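PDB 7JVE: DsbA family protein from Salmonella typhimurium, which acts as a trimeric thioredoxin-like enzyme with both thiol oxidase and disulfide isomerase activities, encoded in a fimbrial operon. Local coordinates for residues K83-F89 / A218-Q224; F118-P122 / L201-L207; Y58-L63 / V230-V235; P129-A134 / L167-Y173. All blocks are in the same frame, centred on the assembly; numbering follows the deposited sequence.

Contact 1: residues K83-F89 / A218-Q224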
loop_
_atom_site.group_PDB
_atom_site.type_symbol
_atom_site.label_atom_id
_atom_site.label_comp_id
_atom_site.label_asym_id
_atom_site.label_seq_id
_atom_site.Cartn_x
_atom_site.Cartn_y
_atom_site.Cartn_z
ATOM N N LYS A 83 -2.856 -33.844 -20.714
ATOM C CA LYS A 83 -1.633 -33.310 -21.288
ATOM C C LYS A 83 -1.153 -32.104 -20.496
ATOM O O LYS A 83 0.058 -31.875 -20.405
ATOM C CB LYS A 83 -1.816 -32.917 -22.748
ATOM C CG LYS A 83 -0.466 -32.619 -23.392
ATOM C CD LYS A 83 -0.502 -32.291 -24.861
ATOM C CE LYS A 83 0.937 -32.213 -25.440
ATOM N NZ LYS A 83 0.896 -31.790 -26.879
ATOM N N ALA A 84 -2.072 -31.356 -19.872
ATOM C CA ALA A 84 -1.706 -30.211 -19.046
ATOM C C ALA A 84 -2.241 -30.354 -17.625
ATOM O O ALA A 84 -3.331 -30.897 -17.391
ATOM C CB ALA A 84 -2.213 -28.896 -19.640
ATOM N N ALA A 85 -1.466 -29.827 -16.681
ATOM C CA ALA A 85 -1.855 -29.786 -15.283
ATOM C C ALA A 85 -1.786 -28.361 -14.745
ATOM O O ALA A 85 -0.954 -27.543 -15.156
ATOM C CB ALA A 85 -0.976 -30.705 -14.428
ATOM N N VAL A 86 -2.686 -28.083 -13.809
ATOM C CA VAL A 86 -2.728 -26.838 -13.059
ATOM C C VAL A 86 -2.607 -27.244 -11.605
ATOM O O VAL A 86 -3.500 -27.910 -11.073
ATOM C CB VAL A 86 -4.026 -26.057 -13.311
ATOM C CG1 VAL A 86 -4.091 -24.806 -12.423
ATOM C CG2 VAL A 86 -4.150 -25.716 -14.776
ATOM N N VAL A 87 -1.496 -26.884 -10.972
ATOM C CA VAL A 87 -1.211 -27.249 -9.592
ATOM C C VAL A 87 -1.498 -26.031 -8.728
ATOM O O VAL A 87 -0.968 -24.945 -8.990
ATOM C CB VAL A 87 0.250 -27.714 -9.437
ATOM C CG1 VAL A 87 0.514 -28.207 -8.021
ATOM C CG2 VAL A 87 0.570 -28.792 -10.442
ATOM N N MET A 88 -2.346 -26.186 -7.709
ATOM C CA MET A 88 -2.808 -25.035 -6.940
ATOM C C MET A 88 -2.394 -25.161 -5.480
ATOM O O MET A 88 -2.841 -26.075 -4.773
ATOM C CB MET A 88 -4.323 -24.843 -7.062
ATOM C CG MET A 88 -4.830 -24.747 -8.501
ATOM S SD MET A 88 -6.591 -25.106 -8.764
ATOM C CE MET A 88 -6.734 -26.816 -8.226
ATOM N N PHE A 89 -1.532 -24.238 -5.046
ATOM C CA PHE A 89 -1.163 -24.059 -3.650
ATOM C C PHE A 89 -2.117 -23.051 -3.009
ATOM O O PHE A 89 -2.208 -21.898 -3.449
ATOM C CB PHE A 89 0.283 -23.586 -3.548
ATOM C CG PHE A 89 1.280 -24.613 -4.006
ATOM C CD1 PHE A 89 1.467 -24.860 -5.360
ATOM C CD2 PHE A 89 1.994 -25.374 -3.068
ATOM C CE1 PHE A 89 2.397 -25.808 -5.787
ATOM C CE2 PHE A 89 2.917 -26.326 -3.473
ATOM C CZ PHE A 89 3.130 -26.552 -4.844
ATOM N N ALA A 218 -0.199 -19.910 -5.035
ATOM C CA ALA A 218 0.301 -19.846 -6.408
ATOM C C ALA A 218 -0.273 -20.983 -7.235
ATOM O O ALA A 218 -0.735 -22.000 -6.702
ATOM C CB ALA A 218 1.838 -19.907 -6.474
ATOM N N PHE A 219 -0.236 -20.781 -8.550
ATOM C CA PHE A 219 -0.562 -21.779 -9.563
ATOM C C PHE A 219 0.702 -22.131 -10.326
ATOM O O PHE A 219 1.478 -21.237 -10.677
ATOM C CB PHE A 219 -1.584 -21.259 -10.587
ATOM C CG PHE A 219 -2.922 -20.923 -10.008
ATOM C CD1 PHE A 219 -3.184 -19.639 -9.541
ATOM C CD2 PHE A 219 -3.926 -21.873 -9.945
ATOM C CE1 PHE A 219 -4.409 -19.316 -9.015
ATOM C CE2 PHE A 219 -5.168 -21.552 -9.407
ATOM C CZ PHE A 219 -5.408 -20.276 -8.937
ATOM N N VAL A 220 0.884 -23.420 -10.616
ATOM C CA VAL A 220 1.847 -23.890 -11.603
ATOM C C VAL A 220 1.085 -24.597 -12.712
ATOM O O VAL A 220 0.364 -25.577 -12.462
ATOM C CB VAL A 220 2.900 -24.840 -11.017
ATOM C CG1 VAL A 220 4.010 -25.051 -12.058
ATOM C CG2 VAL A 220 3.446 -24.304 -9.703
ATOM N N VAL A 221 1.271 -24.122 -13.936
ATOM C CA VAL A 221 0.635 -24.677 -15.120
ATOM C C VAL A 221 1.742 -25.200 -16.030
ATOM O O VAL A 221 2.650 -24.448 -16.406
ATOM C CB VAL A 221 -0.228 -23.627 -15.829
ATOM C CG1 VAL A 221 -1.081 -24.278 -16.907
ATOM C CG2 VAL A 221 -1.086 -22.869 -14.777
ATOM N N MET A 222 1.670 -26.479 -16.385
ATOM C CA MET A 222 2.776 -27.144 -17.052
ATOM C C MET A 222 2.276 -28.397 -17.750
ATOM O O MET A 222 1.284 -28.998 -17.312
ATOM C CB MET A 222 3.876 -27.491 -16.046
ATOM C CG MET A 222 3.442 -28.521 -15.035
ATOM S SD MET A 222 4.599 -28.751 -13.673
ATOM C CE MET A 222 6.186 -28.796 -14.517
ATOM N N PRO A 223 2.925 -28.808 -18.839
ATOM C CA PRO A 223 2.646 -30.130 -19.407
ATOM C C PRO A 223 3.058 -31.212 -18.425
ATOM O O PRO A 223 3.998 -31.051 -17.647
ATOM C CB PRO A 223 3.512 -30.179 -20.680
ATOM C CG PRO A 223 3.969 -28.762 -20.901
ATOM C CD PRO A 223 4.033 -28.139 -19.540
ATOM N N GLN A 224 2.346 -32.334 -18.475
ATOM C CA GLN A 224 2.654 -33.410 -17.549
ATOM C C GLN A 224 3.817 -34.262 -18.038
ATOM O O GLN A 224 4.586 -34.768 -17.215
ATOM C CB GLN A 224 1.414 -34.270 -17.326
ATOM C CG GLN A 224 0.272 -33.572 -16.579
ATOM C CD GLN A 224 -0.497 -34.542 -15.711
ATOM O OE1 GLN A 224 -0.273 -34.615 -14.511
ATOM N NE2 GLN A 224 -1.384 -35.322 -16.325
#
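Two neighbouring antiparallel strands of the central thioredoxin-fold sheet meet here, 84-89 and 218-223, with axes 4.6 Å apart and running at 165°. Backbone hydrogen bonds join Ala-85 with Met-222, Val-87 with Val-220 and Phe-89 with Ala-218, donating both ways in each pair; the shortest is Val-87 N to Val-220 O, 2.7 Å. Beyond the strand ends, Gln-224 N adds a bond to Lys-83 O at 3.0 Å, and the side-chain amide of Gln-224 bonds to Ala-82, Asn-80 and Arg-115. CA-H...O contacts supplement these at the intervening pairs, such as Phe-219 CA to Val-87 O at 3.2 Å.

Apolar packing differs on the two faces. Val-87 and Phe-89, with Met-222, face helix 66-69, whereas Val-86 and Phe-219 lie against helix 242-253. The Phe-219 ring approaches Val-86 and Met-88: Met-88 CG is 3.3 Å from Phe-219 CE2, and Met-88 SD makes a Met-aromatic contact at the ring's edge, 5.2 Å from its centroid.

Contact 2: residues F118-P122 / L201-L207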
loop_
_atom_site.group_PDB
_atom_site.type_symbol
_atom_site.label_atom_id
_atom_site.label_comp_id
_atom_site.label_asym_id
_atom_site.label_seq_id
_atom_site.Cartn_x
_atom_site.Cartn_y
_atom_site.Cartn_z
ATOM N N PHE A 118 -4.526 -30.293 -6.238
ATOM C CA PHE A 118 -4.787 -29.460 -5.067
ATOM C C PHE A 118 -3.680 -29.648 -4.034
ATOM O O PHE A 118 -3.500 -30.750 -3.498
ATOM C CB PHE A 118 -6.152 -29.813 -4.469
ATOM C CG PHE A 118 -7.320 -29.438 -5.365
ATOM C CD1 PHE A 118 -7.690 -30.257 -6.421
ATOM C CD2 PHE A 118 -8.030 -28.252 -5.156
ATOM C CE1 PHE A 118 -8.765 -29.911 -7.260
ATOM C CE2 PHE A 118 -9.104 -27.896 -5.979
ATOM C CZ PHE A 118 -9.466 -28.724 -7.040
ATOM N N LYS A 119 -2.945 -28.587 -3.745
ATOM C CA LYS A 119 -1.865 -28.642 -2.753
ATOM C C LYS A 119 -2.253 -27.776 -1.553
ATOM O O LYS A 119 -1.971 -26.581 -1.524
ATOM C CB LYS A 119 -0.529 -28.166 -3.357
ATOM C CG LYS A 119 -0.119 -28.908 -4.596
ATOM C CD LYS A 119 0.295 -30.337 -4.246
ATOM C CE LYS A 119 1.202 -30.919 -5.304
ATOM N NZ LYS A 119 1.689 -32.274 -4.939
ATOM N N GLU A 120 -2.886 -28.394 -0.557
ATOM C CA GLU A 120 -3.255 -27.693 0.668
ATOM C C GLU A 120 -2.019 -27.448 1.524
ATOM O O GLU A 120 -1.227 -28.372 1.744
ATOM C CB GLU A 120 -4.268 -28.520 1.455
ATOM C CG GLU A 120 -5.606 -28.649 0.782
ATOM C CD GLU A 120 -6.503 -29.685 1.433
ATOM O OE1 GLU A 120 -6.638 -29.655 2.664
ATOM O OE2 GLU A 120 -7.104 -30.510 0.707
ATOM N N PHE A 121 -1.858 -26.215 2.017
ATOM C CA PHE A 121 -0.735 -25.865 2.873
ATOM C C PHE A 121 -1.125 -24.698 3.774
ATOM O O PHE A 121 -2.114 -24.002 3.509
ATOM C CB PHE A 121 0.526 -25.538 2.041
ATOM C CG PHE A 121 0.558 -24.123 1.465
ATOM C CD1 PHE A 121 -0.401 -23.700 0.562
ATOM C CD2 PHE A 121 1.583 -23.241 1.796
ATOM C CE1 PHE A 121 -0.369 -22.397 0.009
ATOM C CE2 PHE A 121 1.628 -21.945 1.252
ATOM C CZ PHE A 121 0.639 -21.521 0.358
ATOM N N PRO A 122 -0.367 -24.456 4.864
ATOM C CA PRO A 122 -0.706 -23.374 5.799
ATOM C C PRO A 122 0.176 -22.146 5.628
ATOM O O PRO A 122 1.403 -22.266 5.719
ATOM C CB PRO A 122 -0.451 -24.019 7.162
ATOM C CG PRO A 122 0.599 -25.102 6.869
ATOM C CD PRO A 122 0.747 -25.263 5.377
ATOM N N LEU A 201 0.113 -32.314 4.557
ATOM C CA LEU A 201 0.490 -30.965 4.960
ATOM C C LEU A 201 2.003 -30.826 5.086
ATOM O O LEU A 201 2.571 -29.813 4.666
ATOM C CB LEU A 201 -0.187 -30.600 6.276
ATOM C CG LEU A 201 -0.376 -29.108 6.489
ATOM C CD1 LEU A 201 -1.489 -28.608 5.543
ATOM C CD2 LEU A 201 -0.677 -28.775 7.947
ATOM N N LEU A 202 2.675 -31.830 5.662
ATOM C CA LEU A 202 4.132 -31.788 5.753
ATOM C C LEU A 202 4.760 -31.796 4.362
ATOM O O LEU A 202 5.663 -30.999 4.065
ATOM C CB LEU A 202 4.656 -32.980 6.572
ATOM C CG LEU A 202 4.270 -33.121 8.039
ATOM C CD1 LEU A 202 4.723 -34.482 8.595
ATOM C CD2 LEU A 202 4.838 -31.945 8.873
ATOM N N THR A 203 4.308 -32.721 3.509
ATOM C CA THR A 203 4.828 -32.835 2.148
ATOM C C THR A 203 4.555 -31.577 1.341
ATOM O O THR A 203 5.436 -31.084 0.630
ATOM C CB THR A 203 4.196 -34.061 1.465
ATOM O OG1 THR A 203 4.536 -35.224 2.210
ATOM C CG2 THR A 203 4.662 -34.230 -0.005
ATOM N N ASN A 204 3.339 -31.036 1.442
ATOM C CA ASN A 204 3.000 -29.847 0.666
ATOM C C ASN A 204 3.806 -28.631 1.117
ATOM O O ASN A 204 4.208 -27.812 0.290
ATOM C CB ASN A 204 1.503 -29.568 0.767
ATOM C CG ASN A 204 0.678 -30.553 -0.020
ATOM O OD1 ASN A 204 1.214 -31.356 -0.781
ATOM N ND2 ASN A 204 -0.636 -30.497 0.148
ATOM N N GLN A 205 4.035 -28.485 2.425
ATOM C CA GLN A 205 4.808 -27.348 2.918
ATOM C C GLN A 205 6.282 -27.474 2.537
ATOM O O GLN A 205 6.927 -26.475 2.185
ATOM C CB GLN A 205 4.665 -27.224 4.430
ATOM C CG GLN A 205 5.524 -26.134 5.040
ATOM C CD GLN A 205 5.129 -24.757 4.544
ATOM O OE1 GLN A 205 3.993 -24.542 4.121
ATOM N NE2 GLN A 205 6.071 -23.815 4.587
ATOM N N ALA A 206 6.826 -28.695 2.591
ATOM C CA ALA A 206 8.181 -28.917 2.095
ATOM C C ALA A 206 8.278 -28.580 0.611
ATOM O O ALA A 206 9.239 -27.935 0.179
ATOM C CB ALA A 206 8.618 -30.361 2.354
ATOM N N LEU A 207 7.284 -29.003 -0.182
ATOM C CA LEU A 207 7.257 -28.655 -1.598
ATOM C C LEU A 207 7.070 -27.151 -1.807
ATOM O O LEU A 207 7.705 -26.562 -2.687
ATOM C CB LEU A 207 6.143 -29.426 -2.309
ATOM C CG LEU A 207 5.942 -29.116 -3.801
ATOM C CD1 LEU A 207 7.234 -29.368 -4.620
ATOM C CD2 LEU A 207 4.745 -29.844 -4.422
HETATM O O HOH W 1 3.088 -32.204 -2.775
HETATM O O HOH W 2 3.493 -21.542 3.981
#
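Helix 199-210 crosses the C-terminal end of strand 115-120 almost at right angles, the short segments meeting at 97° with axes 8.0 Å apart. The CA-to-CB bond of Asn-204 points toward the strand. Its m rotamer, with chi2 near zero, sets Asn-204 ND2 2.7 Å from Glu-120 O in a hydrogen bond, so the amide completes a backbone carbonyl where the strand ends. The other amide atom, Asn-204 OD1, takes a hydrogen bond from a water 2.9 Å away; the same water accepts from Lys-119 NZ at 2.6 Å. Lys-119 bends at chi1 and chi2 (both m), then extends (chi3 and chi4 t) across the helix, bringing Lys-119 CE to 3.8 Å from Leu-207 CD2, while its amine also reaches Ser-74 and Glu-68.

Leu-201, in the t,p rotamer, brings CD1 against the residues that leave the strand, 3.9 Å from Phe-121 CA and 4.0 Å from Pro-122 CD. Gln-205 turns back through t and p so that its OE1 lies 3.6 Å from Phe-121 CD2, at the ring edge. A second water links Gln-205 OE1 (3.0 Å) to Pro-122 O (2.8 Å), and Gln-205 NE2 is held by Gln-209 and Ser-214. A helix laid across the strands just before the chain re-enters the sheet is a feature of the thioredoxin fold, here closing the helical insertion of a DsbA-type protein.

Contact 3: residues Y58-L63 / V230-V235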
loop_
_atom_site.group_PDB
_atom_site.type_symbol
_atom_site.label_atom_id
_atom_site.label_comp_id
_atom_site.label_asym_id
_atom_site.label_seq_id
_atom_site.Cartn_x
_atom_site.Cartn_y
_atom_site.Cartn_z
ATOM N N TYR A 58 11.242 -19.334 -11.242
ATOM C CA TYR A 58 10.139 -20.201 -10.824
ATOM C C TYR A 58 9.923 -21.340 -11.811
ATOM O O TYR A 58 9.650 -22.478 -11.404
ATOM C CB TYR A 58 8.838 -19.401 -10.676
ATOM C CG TYR A 58 8.637 -18.765 -9.321
ATOM C CD1 TYR A 58 8.759 -19.517 -8.145
ATOM C CD2 TYR A 58 8.289 -17.417 -9.211
ATOM C CE1 TYR A 58 8.561 -18.946 -6.901
ATOM C CE2 TYR A 58 8.090 -16.839 -7.974
ATOM C CZ TYR A 58 8.228 -17.596 -6.833
ATOM O OH TYR A 58 8.038 -17.002 -5.619
ATOM N N VAL A 59 10.022 -21.048 -13.114
ATOM C CA VAL A 59 9.862 -22.095 -14.114
ATOM C C VAL A 59 10.916 -23.182 -13.921
ATOM O O VAL A 59 10.612 -24.384 -13.976
ATOM C CB VAL A 59 9.912 -21.498 -15.534
ATOM C CG1 VAL A 59 10.149 -22.608 -16.549
ATOM C CG2 VAL A 59 8.612 -20.745 -15.849
ATOM N N GLN A 60 12.168 -22.783 -13.675
ATOM C CA GLN A 60 13.211 -23.769 -13.413
ATOM C C GLN A 60 12.854 -24.638 -12.215
ATOM O O GLN A 60 13.097 -25.847 -12.231
ATOM C CB GLN A 60 14.561 -23.080 -13.184
ATOM C CG GLN A 60 15.187 -22.531 -14.447
ATOM C CD GLN A 60 15.527 -23.651 -15.421
ATOM O OE1 GLN A 60 16.270 -24.578 -15.085
ATOM N NE2 GLN A 60 14.949 -23.595 -16.616
ATOM N N LEU A 61 12.299 -24.029 -11.154
ATOM C CA LEU A 61 11.923 -24.799 -9.969
ATOM C C LEU A 61 10.803 -25.784 -10.286
ATOM O O LEU A 61 10.846 -26.942 -9.844
ATOM C CB LEU A 61 11.509 -23.860 -8.836
ATOM C CG LEU A 61 12.637 -22.998 -8.252
ATOM C CD1 LEU A 61 12.099 -22.012 -7.211
ATOM C CD2 LEU A 61 13.715 -23.898 -7.642
ATOM N N ALA A 62 9.803 -25.344 -11.072
ATOM C CA ALA A 62 8.728 -26.235 -11.513
ATOM C C ALA A 62 9.269 -27.430 -12.284
ATOM O O ALA A 62 8.841 -28.570 -12.057
ATOM C CB ALA A 62 7.730 -25.476 -12.377
ATOM N N LEU A 63 10.215 -27.197 -13.198
ATOM C CA LEU A 63 10.795 -28.313 -13.934
ATOM C C LEU A 63 11.549 -29.247 -13.004
ATOM O O LEU A 63 11.488 -30.470 -13.166
ATOM C CB LEU A 63 11.708 -27.809 -15.052
ATOM C CG LEU A 63 10.940 -27.055 -16.140
ATOM C CD1 LEU A 63 11.893 -26.332 -17.104
ATOM C CD2 LEU A 63 9.977 -27.982 -16.886
ATOM N N VAL A 230 10.693 -24.721 -21.244
ATOM C CA VAL A 230 10.390 -23.609 -20.352
ATOM C C VAL A 230 9.214 -22.804 -20.888
ATOM O O VAL A 230 8.465 -22.171 -20.117
ATOM C CB VAL A 230 11.649 -22.722 -20.177
ATOM C CG1 VAL A 230 12.812 -23.529 -19.593
ATOM C CG2 VAL A 230 12.042 -22.056 -21.497
ATOM N N LYS A 231 9.021 -22.838 -22.211
ATOM C CA LYS A 231 8.017 -22.049 -22.910
ATOM C C LYS A 231 6.595 -22.546 -22.698
ATOM O O LYS A 231 5.663 -21.819 -23.047
ATOM C CB LYS A 231 8.330 -22.029 -24.411
ATOM C CG LYS A 231 7.516 -21.006 -25.194
ATOM C CD LYS A 231 7.911 -19.583 -24.819
ATOM C CE LYS A 231 9.334 -19.251 -25.264
ATOM N NZ LYS A 231 9.438 -19.143 -26.741
ATOM N N ARG A 232 6.401 -23.749 -22.146
ATOM C CA ARG A 232 5.063 -24.284 -21.895
ATOM C C ARG A 232 4.662 -24.268 -20.422
ATOM O O ARG A 232 3.639 -24.863 -20.069
ATOM C CB ARG A 232 4.949 -25.710 -22.441
ATOM C CG ARG A 232 5.121 -25.837 -23.955
ATOM C CD ARG A 232 4.192 -26.900 -24.525
ATOM N NE ARG A 232 4.711 -28.259 -24.323
ATOM C CZ ARG A 232 3.985 -29.384 -24.382
ATOM N NH1 ARG A 232 2.680 -29.347 -24.646
ATOM N NH2 ARG A 232 4.571 -30.563 -24.185
ATOM N N VAL A 233 5.423 -23.606 -19.558
ATOM C CA VAL A 233 5.182 -23.593 -18.116
ATOM C C VAL A 233 4.863 -22.170 -17.679
ATOM O O VAL A 233 5.514 -21.221 -18.114
ATOM C CB VAL A 233 6.408 -24.105 -17.340
ATOM C CG1 VAL A 233 6.142 -24.103 -15.833
ATOM C CG2 VAL A 233 6.851 -25.469 -17.850
ATOM N N THR A 234 3.900 -22.014 -16.785
ATOM C CA THR A 234 3.615 -20.678 -16.290
ATOM C C THR A 234 3.389 -20.765 -14.785
ATOM O O THR A 234 2.662 -21.649 -14.322
ATOM C CB THR A 234 2.384 -20.077 -16.984
ATOM O OG1 THR A 234 2.472 -20.300 -18.390
ATOM C CG2 THR A 234 2.405 -18.572 -16.792
ATOM N N VAL A 235 3.997 -19.856 -14.026
ATOM C CA VAL A 235 3.810 -19.787 -12.580
ATOM C C VAL A 235 3.059 -18.497 -12.287
ATOM O O VAL A 235 3.491 -17.417 -12.696
ATOM C CB VAL A 235 5.154 -19.854 -11.832
ATOM C CG1 VAL A 235 4.975 -19.592 -10.362
ATOM C CG2 VAL A 235 5.811 -21.226 -12.053
#
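This is a largely apolar helix-on-sheet-edge contact: the last turns of the long helix 37-64 pack on the 3-10 turn 230-232 and on the beginning of edge strand 234-237. No hydrogen bond crosses it; valines do most of the work. Val-59 is the central residue. Its CG1 lies 3.9 Å from Val-230 CB and 4.1 Å from Val-233 CB, packing on the turn and on the residue that leads into the strand. One turn on, Ala-62 CB meets Val-233 CG1 at 4.0 Å. Leu-63 reaches both flanks, with CD1 3.9 Å from Val-230 CG1 and CD2 4.1 Å from Val-233 CG2. At the other end, Tyr-58 CB touches Val-235 CG2 at 3.8 Å. The phenol leads away from this contact: Tyr-58 OH bonds to Asp-212 O and to Lys-162 of a second subunit, so the trimer interface borders the contact, and Val-163 of that subunit packs on Tyr-58 and Val-235. Within the chain, Gln-55 of the same helix holds the backbone of Val-235, Ala-62 touches Val-220 and Val-233 touches Met-222, both on strand 218-223, and Lys-251 of helix 242-253 bonds to Thr-234.

Contact 4: residues P129-A134 / L167-Y173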
loop_
_atom_site.group_PDB
_atom_site.type_symbol
_atom_site.label_atom_id
_atom_site.label_comp_id
_atom_site.label_asym_id
_atom_site.label_seq_id
_atom_site.Cartn_x
_atom_site.Cartn_y
_atom_site.Cartn_z
ATOM N N PRO A 129 -2.890 -26.487 12.803
ATOM C CA PRO A 129 -3.974 -27.378 13.274
ATOM C C PRO A 129 -5.209 -27.368 12.371
ATOM O O PRO A 129 -5.734 -28.441 12.033
ATOM C CB PRO A 129 -4.264 -26.855 14.694
ATOM C CG PRO A 129 -3.013 -26.094 15.108
ATOM C CD PRO A 129 -2.494 -25.493 13.822
ATOM N N VAL A 130 -5.667 -26.196 11.930
ATOM C CA VAL A 130 -6.847 -26.125 11.066
ATOM C C VAL A 130 -6.532 -26.624 9.652
ATOM O O VAL A 130 -7.291 -27.421 9.082
ATOM C CB VAL A 130 -7.425 -24.694 11.056
ATOM C CG1 VAL A 130 -8.476 -24.542 9.988
ATOM C CG2 VAL A 130 -8.038 -24.383 12.425
ATOM N N SER A 131 -5.423 -26.168 9.057
ATOM C CA SER A 131 -5.071 -26.659 7.723
ATOM C C SER A 131 -4.865 -28.171 7.728
ATOM O O SER A 131 -5.341 -28.870 6.825
ATOM C CB SER A 131 -3.817 -25.956 7.182
ATOM O OG SER A 131 -4.080 -24.600 6.912
ATOM N N GLY A 132 -4.161 -28.691 8.739
ATOM C CA GLY A 132 -3.940 -30.127 8.801
ATOM C C GLY A 132 -5.233 -30.905 8.936
ATOM O O GLY A 132 -5.413 -31.940 8.290
ATOM N N LEU A 133 -6.139 -30.431 9.796
ATOM C CA LEU A 133 -7.434 -31.086 9.952
ATOM C C LEU A 133 -8.224 -31.059 8.653
ATOM O O LEU A 133 -8.874 -32.047 8.299
ATOM C CB LEU A 133 -8.251 -30.423 11.071
ATOM C CG LEU A 133 -9.666 -31.008 11.229
ATOM C CD1 LEU A 133 -9.597 -32.522 11.480
ATOM C CD2 LEU A 133 -10.525 -30.323 12.325
ATOM N N ALA A 134 -8.214 -29.920 7.946
ATOM C CA ALA A 134 -8.971 -29.842 6.704
ATOM C C ALA A 134 -8.369 -30.753 5.648
ATOM O O ALA A 134 -9.102 -31.336 4.844
ATOM C CB ALA A 134 -9.040 -28.396 6.193
ATOM N N LEU A 167 -11.586 -19.556 10.763
ATOM C CA LEU A 167 -11.936 -20.968 10.610
ATOM C C LEU A 167 -11.320 -21.791 11.742
ATOM O O LEU A 167 -10.094 -21.842 11.875
ATOM C CB LEU A 167 -11.463 -21.499 9.261
ATOM C CG LEU A 167 -12.010 -22.863 8.854
ATOM C CD1 LEU A 167 -13.517 -22.811 8.747
ATOM C CD2 LEU A 167 -11.420 -23.304 7.524
ATOM N N THR A 168 -12.161 -22.444 12.542
ATOM C CA THR A 168 -11.704 -23.255 13.665
ATOM C C THR A 168 -11.826 -24.745 13.351
ATOM O O THR A 168 -12.555 -25.159 12.451
ATOM C CB THR A 168 -12.506 -22.951 14.933
ATOM O OG1 THR A 168 -13.869 -23.323 14.712
ATOM C CG2 THR A 168 -12.400 -21.480 15.338
ATOM N N GLU A 169 -11.119 -25.563 14.141
ATOM C CA GLU A 169 -11.270 -27.007 13.988
ATOM C C GLU A 169 -12.720 -27.409 14.188
ATOM O O GLU A 169 -13.260 -28.212 13.415
ATOM C CB GLU A 169 -10.348 -27.774 14.942
ATOM C CG GLU A 169 -8.910 -27.619 14.488
ATOM C CD GLU A 169 -7.871 -28.361 15.329
ATOM O OE1 GLU A 169 -8.051 -29.539 15.657
ATOM O OE2 GLU A 169 -6.871 -27.729 15.727
ATOM N N HIS A 170 -13.384 -26.815 15.180
ATOM C CA HIS A 170 -14.809 -27.066 15.376
ATOM C C HIS A 170 -15.606 -26.849 14.094
ATOM O O HIS A 170 -16.508 -27.637 13.791
ATOM C CB HIS A 170 -15.368 -26.176 16.484
ATOM C CG HIS A 170 -16.853 -26.288 16.635
ATOM N ND1 HIS A 170 -17.461 -27.359 17.263
ATOM C CD2 HIS A 170 -17.854 -25.483 16.212
ATOM C CE1 HIS A 170 -18.773 -27.205 17.226
ATOM N NE2 HIS A 170 -19.038 -26.076 16.593
ATOM N N ASP A 171 -15.299 -25.774 13.343
ATOM C CA ASP A 171 -15.995 -25.501 12.081
ATOM C C ASP A 171 -15.760 -26.616 11.074
ATOM O O ASP A 171 -16.676 -27.048 10.369
ATOM C CB ASP A 171 -15.523 -24.177 11.463
ATOM C CG ASP A 171 -15.958 -22.956 12.241
ATOM O OD1 ASP A 171 -17.054 -22.969 12.846
ATOM O OD2 ASP A 171 -15.183 -21.959 12.229
ATOM N N VAL A 172 -14.510 -27.046 10.946
ATOM C CA VAL A 172 -14.172 -28.094 9.993
ATOM C C VAL A 172 -14.903 -29.384 10.346
ATOM O O VAL A 172 -15.544 -30.007 9.491
ATOM C CB VAL A 172 -12.643 -28.280 9.942
ATOM C CG1 VAL A 172 -12.248 -29.437 9.018
ATOM C CG2 VAL A 172 -12.000 -26.980 9.491
ATOM N N TYR A 173 -14.838 -29.792 11.623
ATOM C CA TYR A 173 -15.542 -30.998 12.043
ATOM C C TYR A 173 -17.031 -30.884 11.771
ATOM O O TYR A 173 -17.675 -31.864 11.369
ATOM C CB TYR A 173 -15.341 -31.261 13.532
ATOM C CG TYR A 173 -13.983 -31.750 13.936
ATOM C CD1 TYR A 173 -13.393 -32.826 13.304
ATOM C CD2 TYR A 173 -13.309 -31.151 14.987
ATOM C CE1 TYR A 173 -12.159 -33.266 13.692
ATOM C CE2 TYR A 173 -12.094 -31.582 15.386
ATOM C CZ TYR A 173 -11.522 -32.646 14.744
ATOM O OH TYR A 173 -10.287 -33.074 15.153
#
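Leu-133, Val-130 and Glu-169 bury the most surface where helix 128-145 meets the first turn of helix 169-176; the two axes run nearly parallel (13°) at 9.6 Å. Leu-133 points directly across. Its CG rests 3.7 Å from Val-172 CG1, its CD1 lies 3.5 Å from Tyr-173 CE1, and its CD2 sits over the face of the Tyr-173 ring, 3.5 Å from the centroid, in a CH-pi contact. One turn earlier Val-130 meets the residues leading into the second helix: Val-130 CG2 is 3.3 Å from Leu-167 O and 3.7 Å from Glu-169 N, while Val-130 CG1 is 4.0 Å from Leu-167 CD2.

Glu-169 lays its aliphatic part against both apolar residues, Glu-169 CB being 3.7 Å from Leu-133 CD2 and Glu-169 CG 3.9 Å from Val-130 CG2; its OE2 comes within 2.9 Å of Pro-129 CB. The start of helix 169-176 is fixed by a capping box, in which Asp-171 N donates to Thr-168 OG1 (3.2 Å) and Thr-168 N to Asp-171 OD2 (3.1 Å). Leu-133 also touches Val-188 and Gln-192 of helix 182-193, and Val-172 touches Trp-153 of helix 147-159. The contact joins two helices of the segment between strands 115-120 and 218-223, consistent with the helical domain inserted into the thioredoxin fold in DsbA-family proteins.

Contacts 1, 2 and 3 share one sheet, whereas contact 4 belongs to the inserted helices. Contact 2 adjoins contact 1 through neighbouring strands, with Met-88 O 2.7 Å from Lys-119 N, and contact 3 adjoins its other side, where Val-221 O is 2.8 Å from Thr-234 N. Contact 2 also bridges to contact 4: Leu-201 CD2 lies 3.6 Å from Gly-132 N, and their centres are 15 Å apart. Contacts 3 and 4 stand farthest apart, about 33 Å between centres. The disulfide-bonded Cys-94 and Cys-97, the CxxC pair, follow strand 84-90; Phe-219 of contact 1 and Phe-121 of contact 2 lie near them without touching, while Leu-167 and Val-130 of contact 4 engage the preceding Gln-93.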